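Local structure of reducing end xylose-releasing exo-oligoxylanase (Paenibacillus barengoltzii G22, 5YXT) at residues L271-F276 against W281-V286; D300-T305 against P310-A315. The protein is a family 8 glycoside hydrolase that probably trims xylo-oligosaccharides by releasing xylose from their reducing ends. All coordinates share one frame; numbering follows the deposited sequence.

Contact 1 is a buried contact between helices, and contact 2 lies at the surface between short strands. They share no secondary-structure element. Helix 281-294 supplies one side of contact 1 and is followed in the chain by strand 302-304 of contact 2. Their centres are 26 Å apart, and their nearest atoms are about 12 Å apart. In contact 1 the link is made by side chains: an aspartate-glutamine hydrogen bond, a bridging water and an arginine over a tryptophan. Contact 2 combines backbone bonds with an arginine-glutamate salt bridge. Each contact also comes near another copy of the protein, contact 1 the second subunit and contact 2 the third.

Contact 1: L271-F276 against W281-V286; sequences LDWEWF and WQREAV
Trp273 presents one face of its indole to Arg283. Arg283 CD sits over the six-membered ring, 3.7 Å from its centroid, in a CH-pi contact. The arginine chain bends at chi3 (43°), which takes Arg283 CZ obliquely over the Trp273 five-membered ring, 4.3 Å from its centroid, with NH1 leading over the face. This off-centre cation-pi contact is doubtful, because the model puts Arg283 NH1 only 2.6 Å from Trp273 NE1, another donor. Trp273 NE1 donates its hydrogen bond elsewhere, to Glu3 O.

Gln282 is the second link. Its chain is extended beyond CG and crosses Asp272 at about a right angle. Gln282 NE2 donates to Asp272 OD2 at 2.6 Å, nearly straight, and meets the anti lone pair. The Asp272-Gln282 bond joins helices 263-276 and 281-294, consecutive antiparallel helices with a four-residue connection, as in the (alpha/alpha)6 barrel of family 8. The axes of the segments approach to 10.3 Å, and the gap is spanned by side chains.

Gln282 OE1 lies in the plane of the Trp273 ring at its edge, 3.9 Å from Trp273 CE3. It accepts a bond from a water at 2.8 Å. The same water donates weakly to Asp272 OD2, so it bridges the two side chains. These bonds hold the amide with its nitrogen toward the carboxylate. Asp272 OD2 also forms a salt bridge with Arg225 of helix 214-231.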
loop_
_atom_site.group_PDB
_atom_site.type_symbol
_atom_site.label_atom_id
_atom_site.label_comp_id
_atom_site.label_asym_id
_atom_site.label_seq_id
_atom_site.Cartn_x
_atom_site.Cartn_y
_atom_site.Cartn_z
ATOM N N LEU C 271 -15.684 -14.865 6.312
ATOM C CA LEU C 271 -16.181 -16.236 6.168
ATOM C C LEU C 271 -17.292 -16.316 5.132
ATOM O O LEU C 271 -17.322 -17.259 4.331
ATOM C CB LEU C 271 -16.658 -16.804 7.504
ATOM C CG LEU C 271 -16.891 -18.323 7.484
ATOM C CD1 LEU C 271 -15.623 -19.063 7.105
ATOM C CD2 LEU C 271 -17.447 -18.867 8.797
ATOM N N ASP C 272 -18.201 -15.335 5.114
ATOM C CA ASP C 272 -19.225 -15.311 4.071
ATOM C C ASP C 272 -18.596 -15.224 2.689
ATOM O O ASP C 272 -19.015 -15.930 1.763
ATOM C CB ASP C 272 -20.183 -14.140 4.287
ATOM C CG ASP C 272 -21.365 -14.163 3.319
ATOM O OD1 ASP C 272 -21.890 -15.256 3.011
ATOM O OD2 ASP C 272 -21.771 -13.083 2.851
ATOM N N TRP C 273 -17.589 -14.359 2.529
ATOM C CA TRP C 273 -16.955 -14.234 1.226
ATOM C C TRP C 273 -16.313 -15.551 0.815
ATOM O O TRP C 273 -16.474 -15.999 -0.327
ATOM C CB TRP C 273 -15.918 -13.116 1.199
ATOM C CG TRP C 273 -15.336 -13.042 -0.186
ATOM C CD1 TRP C 273 -14.137 -13.551 -0.608
ATOM C CD2 TRP C 273 -15.973 -12.507 -1.347
ATOM N NE1 TRP C 273 -13.979 -13.336 -1.959
ATOM C CE2 TRP C 273 -15.094 -12.699 -2.437
ATOM C CE3 TRP C 273 -17.197 -11.874 -1.574
ATOM C CZ2 TRP C 273 -15.404 -12.279 -3.728
ATOM C CZ3 TRP C 273 -17.504 -11.457 -2.866
ATOM C CH2 TRP C 273 -16.608 -11.660 -3.921
ATOM N N GLU C 274 -15.586 -16.197 1.733
ATOM C CA GLU C 274 -14.965 -17.471 1.386
ATOM C C GLU C 274 -16.011 -18.528 1.049
ATOM O O GLU C 274 -15.830 -19.294 0.099
ATOM C CB GLU C 274 -14.051 -17.964 2.516
ATOM C CG GLU C 274 -13.637 -19.451 2.418
ATOM C CD GLU C 274 -12.654 -19.769 1.270
ATOM O OE1 GLU C 274 -12.458 -18.938 0.350
ATOM O OE2 GLU C 274 -12.076 -20.883 1.282
ATOM N N TRP C 275 -17.115 -18.581 1.802
ATOM C CA TRP C 275 -18.095 -19.649 1.601
ATOM C C TRP C 275 -19.002 -19.398 0.407
ATOM O O TRP C 275 -19.426 -20.359 -0.247
ATOM C CB TRP C 275 -18.987 -19.832 2.832
ATOM C CG TRP C 275 -18.379 -20.646 3.940
ATOM C CD1 TRP C 275 -17.097 -21.106 4.018
ATOM C CD2 TRP C 275 -19.035 -21.073 5.132
ATOM N NE1 TRP C 275 -16.917 -21.795 5.190
ATOM C CE2 TRP C 275 -18.094 -21.783 5.894
ATOM C CE3 TRP C 275 -20.329 -20.910 5.636
ATOM C CZ2 TRP C 275 -18.409 -22.341 7.132
ATOM C CZ3 TRP C 275 -20.643 -21.466 6.860
ATOM C CH2 TRP C 275 -19.692 -22.174 7.593
ATOM N N PHE C 276 -19.330 -18.142 0.119
ATOM C CA PHE C 276 -20.346 -17.845 -0.881
ATOM C C PHE C 276 -19.939 -16.799 -1.900
ATOM O O PHE C 276 -20.556 -16.756 -2.968
ATOM C CB PHE C 276 -21.657 -17.418 -0.198
ATOM C CG PHE C 276 -22.360 -18.567 0.457
ATOM C CD1 PHE C 276 -23.135 -19.438 -0.299
ATOM C CD2 PHE C 276 -22.187 -18.823 1.797
ATOM C CE1 PHE C 276 -23.755 -20.523 0.284
ATOM C CE2 PHE C 276 -22.810 -19.907 2.394
ATOM C CZ PHE C 276 -23.589 -20.754 1.638
ATOM N N TRP C 281 -19.036 -6.003 -2.136
ATOM C CA TRP C 281 -18.893 -4.942 -1.148
ATOM C C TRP C 281 -18.134 -5.416 0.081
ATOM O O TRP C 281 -17.410 -4.631 0.699
ATOM C CB TRP C 281 -20.272 -4.421 -0.748
ATOM C CG TRP C 281 -20.244 -3.467 0.400
ATOM C CD1 TRP C 281 -20.128 -2.106 0.335
ATOM C CD2 TRP C 281 -20.349 -3.795 1.789
ATOM N NE1 TRP C 281 -20.133 -1.572 1.600
ATOM C CE2 TRP C 281 -20.274 -2.587 2.511
ATOM C CE3 TRP C 281 -20.481 -4.996 2.491
ATOM C CZ2 TRP C 281 -20.343 -2.539 3.904
ATOM C CZ3 TRP C 281 -20.550 -4.950 3.883
ATOM C CH2 TRP C 281 -20.475 -3.725 4.572
ATOM N N GLN C 282 -18.286 -6.693 0.447
ATOM C CA GLN C 282 -17.589 -7.217 1.619
ATOM C C GLN C 282 -16.078 -7.014 1.521
ATOM O O GLN C 282 -15.426 -6.710 2.525
ATOM C CB GLN C 282 -17.931 -8.697 1.813
ATOM C CG GLN C 282 -19.423 -8.918 2.039
ATOM C CD GLN C 282 -19.795 -10.374 2.179
ATOM O OE1 GLN C 282 -19.043 -11.265 1.783
ATOM N NE2 GLN C 282 -20.969 -10.626 2.750
ATOM N N ARG C 283 -15.500 -7.179 0.326
ATOM C CA ARG C 283 -14.059 -6.952 0.180
ATOM C C ARG C 283 -13.698 -5.496 0.436
ATOM O O ARG C 283 -12.679 -5.208 1.076
ATOM C CB ARG C 283 -13.592 -7.408 -1.208
ATOM C CG ARG C 283 -14.304 -8.679 -1.613
ATOM C CD ARG C 283 -13.712 -9.393 -2.833
ATOM N NE ARG C 283 -12.258 -9.449 -2.831
ATOM C CZ ARG C 283 -11.582 -10.424 -2.264
ATOM N NH1 ARG C 283 -12.281 -11.355 -1.672
ATOM N NH2 ARG C 283 -10.257 -10.480 -2.302
ATOM N N GLU C 284 -14.534 -4.568 -0.027
ATOM C CA GLU C 284 -14.280 -3.160 0.245
ATOM C C GLU C 284 -14.379 -2.857 1.739
ATOM O O GLU C 284 -13.552 -2.116 2.282
ATOM C CB GLU C 284 -15.250 -2.287 -0.546
ATOM C CG GLU C 284 -14.842 -2.082 -1.992
ATOM C CD GLU C 284 -14.772 -0.612 -2.364
ATOM O OE1 GLU C 284 -14.024 0.137 -1.690
ATOM O OE2 GLU C 284 -15.459 -0.207 -3.329
ATOM N N ALA C 285 -15.373 -3.438 2.422
ATOM C CA ALA C 285 -15.533 -3.176 3.850
ATOM C C ALA C 285 -14.362 -3.737 4.653
ATOM O O ALA C 285 -13.858 -3.076 5.566
ATOM C CB ALA C 285 -16.860 -3.759 4.351
ATOM N N VAL C 286 -13.919 -4.959 4.337
ATOM C CA VAL C 286 -12.771 -5.517 5.046
ATOM C C VAL C 286 -11.528 -4.687 4.754
ATOM O O VAL C 286 -10.699 -4.441 5.643
ATOM C CB VAL C 286 -12.579 -6.999 4.678
ATOM C CG1 VAL C 286 -11.212 -7.483 5.105
ATOM C CG2 VAL C 286 -13.676 -7.859 5.334
HETATM O O HOH W 1 -20.274 -13.397 0.535
#

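Contact 2: D300-T305 against P310-A315; sequences DYRRYT and PFEEPA
Arg303 and Glu313 meet in a side-on salt bridge. Arg303 NE reaches Glu313 OE1 at 2.8 Å. Arg303 NH2 bonds to both Glu313 oxygens, at 2.8 Å to OE1 and 3.0 Å to OE2. NE and NH2 come to OE1 from the same face of the carboxylate, whose plane is 44° from that of the guanidinium.

On its way, Arg303 crosses Phe311. With CG anti to the backbone N (chi1 -171°), its chain runs out over the phenyl ring. Arg303 CD lies over one face of the Phe311 ring, 3.9 Å from the centroid, in a CH-pi contact. The bend at chi3 (-56°) then turns the guanidinium to Glu313. Replacing Arg303 with an alanine would probably leave the Glu313 carboxylate without its mate and uncover that face of Phe311. Thr305 CG2 touches Phe311 CE1 at 3.7 Å.

The backbone is a short antiparallel hairpin with a beta bulge between Arg302 and Tyr304. It follows helix 281-294 and precedes helix 318-327, where Tyr301 packs on Leu321 and Leu322. Arg303 N donates to Glu313 O and Arg303 O accepts from Phe311 N, while Ala315 N bonds to Tyr301 O. Tyr304 packs CD1 against Pro310 CB at 3.9 Å, and its OH takes the N-H of Arg302.

Arg302 NH1 donates to Phe311 O at 2.8 Å. Its NH2 bonds to Ala148 O of the third subunit. Glu312 lies nearby over a face of the guanidinium, without an N-H aimed at it.

The charged pair and the CH-pi contact probably fix the rotation of Arg303, and Arg302 ties the turning chain of this hairpin to a neighbouring subunit.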
loop_
_atom_site.group_PDB
_atom_site.type_symbol
_atom_site.label_atom_id
_atom_site.label_comp_id
_atom_site.label_asym_id
_atom_site.label_seq_id
_atom_site.Cartn_x
_atom_site.Cartn_y
_atom_site.Cartn_z
ATOM N N ASP C 300 -2.238 -1.098 22.364
ATOM C CA ASP C 300 -2.902 0.177 22.593
ATOM C C ASP C 300 -4.306 0.248 21.995
ATOM O O ASP C 300 -4.875 1.345 21.934
ATOM C CB ASP C 300 -2.047 1.319 22.036
ATOM N N TYR C 301 -4.880 -0.872 21.546
ATOM C CA TYR C 301 -6.247 -0.840 21.033
ATOM C C TYR C 301 -7.189 -0.244 22.075
ATOM O O TYR C 301 -7.063 -0.511 23.272
ATOM C CB TYR C 301 -6.740 -2.243 20.683
ATOM C CG TYR C 301 -6.143 -2.907 19.460
ATOM C CD1 TYR C 301 -5.512 -2.174 18.456
ATOM C CD2 TYR C 301 -6.227 -4.289 19.311
ATOM C CE1 TYR C 301 -4.983 -2.808 17.337
ATOM C CE2 TYR C 301 -5.701 -4.926 18.209
ATOM C CZ TYR C 301 -5.083 -4.189 17.226
ATOM O OH TYR C 301 -4.564 -4.849 16.138
ATOM N N ARG C 302 -8.151 0.538 21.607
ATOM C CA ARG C 302 -9.129 1.200 22.454
ATOM C C ARG C 302 -10.540 0.827 22.022
ATOM O O ARG C 302 -10.760 0.172 21.000
ATOM C CB ARG C 302 -8.990 2.727 22.371
ATOM C CG ARG C 302 -7.576 3.250 22.543
ATOM C CD ARG C 302 -7.129 3.178 23.992
ATOM N NE ARG C 302 -5.861 3.866 24.214
ATOM C CZ ARG C 302 -5.726 5.191 24.327
ATOM N NH1 ARG C 302 -6.784 5.992 24.233
ATOM N NH2 ARG C 302 -4.525 5.720 24.533
ATOM N N ARG C 303 -11.513 1.281 22.804
ATOM C CA ARG C 303 -12.838 1.504 22.243
ATOM C C ARG C 303 -12.761 2.679 21.270
ATOM O O ARG C 303 -12.074 3.669 21.528
ATOM C CB ARG C 303 -13.850 1.794 23.358
ATOM C CG ARG C 303 -15.311 1.842 22.895
ATOM C CD ARG C 303 -16.240 2.370 24.002
ATOM N NE ARG C 303 -16.153 1.614 25.251
ATOM C CZ ARG C 303 -16.986 0.633 25.593
ATOM N NH1 ARG C 303 -17.968 0.267 24.777
ATOM N NH2 ARG C 303 -16.834 0.008 26.751
ATOM N N TYR C 304 -13.452 2.566 20.138
ATOM C CA TYR C 304 -13.517 3.641 19.156
ATOM C C TYR C 304 -14.970 3.910 18.802
ATOM O O TYR C 304 -15.786 2.989 18.795
ATOM C CB TYR C 304 -12.752 3.278 17.847
ATOM C CG TYR C 304 -11.344 2.782 18.064
ATOM C CD1 TYR C 304 -10.286 3.672 18.196
ATOM C CD2 TYR C 304 -11.070 1.426 18.131
ATOM C CE1 TYR C 304 -8.997 3.225 18.405
ATOM C CE2 TYR C 304 -9.780 0.972 18.335
ATOM C CZ TYR C 304 -8.753 1.874 18.480
ATOM O OH TYR C 304 -7.478 1.415 18.691
ATOM N N THR C 305 -15.296 5.162 18.475
ATOM C CA THR C 305 -16.558 5.379 17.776
ATOM C C THR C 305 -16.463 4.774 16.379
ATOM O O THR C 305 -15.375 4.516 15.862
ATOM C CB THR C 305 -16.903 6.868 17.660
ATOM O OG1 THR C 305 -16.001 7.494 16.744
ATOM C CG2 THR C 305 -16.821 7.564 19.014
ATOM N N PRO C 310 -10.928 7.606 19.172
ATOM C CA PRO C 310 -10.598 6.718 20.288
ATOM C C PRO C 310 -11.167 7.232 21.599
ATOM O O PRO C 310 -11.229 8.437 21.847
ATOM C CB PRO C 310 -9.067 6.745 20.310
ATOM C CG PRO C 310 -8.737 8.144 19.834
ATOM C CD PRO C 310 -9.825 8.531 18.851
ATOM N N PHE C 311 -11.596 6.299 22.434
ATOM C CA PHE C 311 -11.852 6.580 23.833
ATOM C C PHE C 311 -10.568 6.387 24.629
ATOM O O PHE C 311 -9.568 5.865 24.129
ATOM C CB PHE C 311 -12.943 5.660 24.385
ATOM C CG PHE C 311 -14.310 5.931 23.839
ATOM C CD1 PHE C 311 -14.666 5.496 22.570
ATOM C CD2 PHE C 311 -15.247 6.604 24.600
ATOM C CE1 PHE C 311 -15.940 5.737 22.065
ATOM C CE2 PHE C 311 -16.514 6.856 24.102
ATOM C CZ PHE C 311 -16.864 6.415 22.833
ATOM N N GLU C 312 -10.614 6.783 25.902
ATOM C CA GLU C 312 -9.516 6.438 26.798
ATOM C C GLU C 312 -9.491 4.942 27.087
ATOM O O GLU C 312 -8.415 4.339 27.187
ATOM C CB GLU C 312 -9.623 7.231 28.103
ATOM C CG GLU C 312 -8.629 8.356 28.186
ATOM C CD GLU C 312 -7.216 7.910 27.835
ATOM O OE1 GLU C 312 -6.821 6.781 28.195
ATOM O OE2 GLU C 312 -6.499 8.691 27.176
ATOM N N GLU C 313 -10.664 4.334 27.181
ATOM C CA GLU C 313 -10.792 2.953 27.624
ATOM C C GLU C 313 -10.105 1.998 26.650
ATOM O O GLU C 313 -10.354 2.065 25.441
ATOM C CB GLU C 313 -12.274 2.609 27.761
ATOM C CG GLU C 313 -12.590 1.182 28.188
ATOM C CD GLU C 313 -14.094 0.932 28.217
ATOM O OE1 GLU C 313 -14.847 1.802 27.722
ATOM O OE2 GLU C 313 -14.524 -0.129 28.720
ATOM N N PRO C 314 -9.231 1.120 27.126
ATOM C CA PRO C 314 -8.593 0.153 26.230
ATOM C C PRO C 314 -9.561 -0.949 25.830
ATOM O O PRO C 314 -10.565 -1.207 26.496
ATOM C CB PRO C 314 -7.442 -0.409 27.076
ATOM C CG PRO C 314 -7.300 0.533 28.231
ATOM C CD PRO C 314 -8.660 1.072 28.479
ATOM N N ALA C 315 -9.236 -1.605 24.718
ATOM C CA ALA C 315 -9.951 -2.807 24.309
ATOM C C ALA C 315 -9.854 -3.870 25.397
ATOM O O ALA C 315 -8.768 -4.134 25.923
ATOM C CB ALA C 315 -9.363 -3.342 22.996
#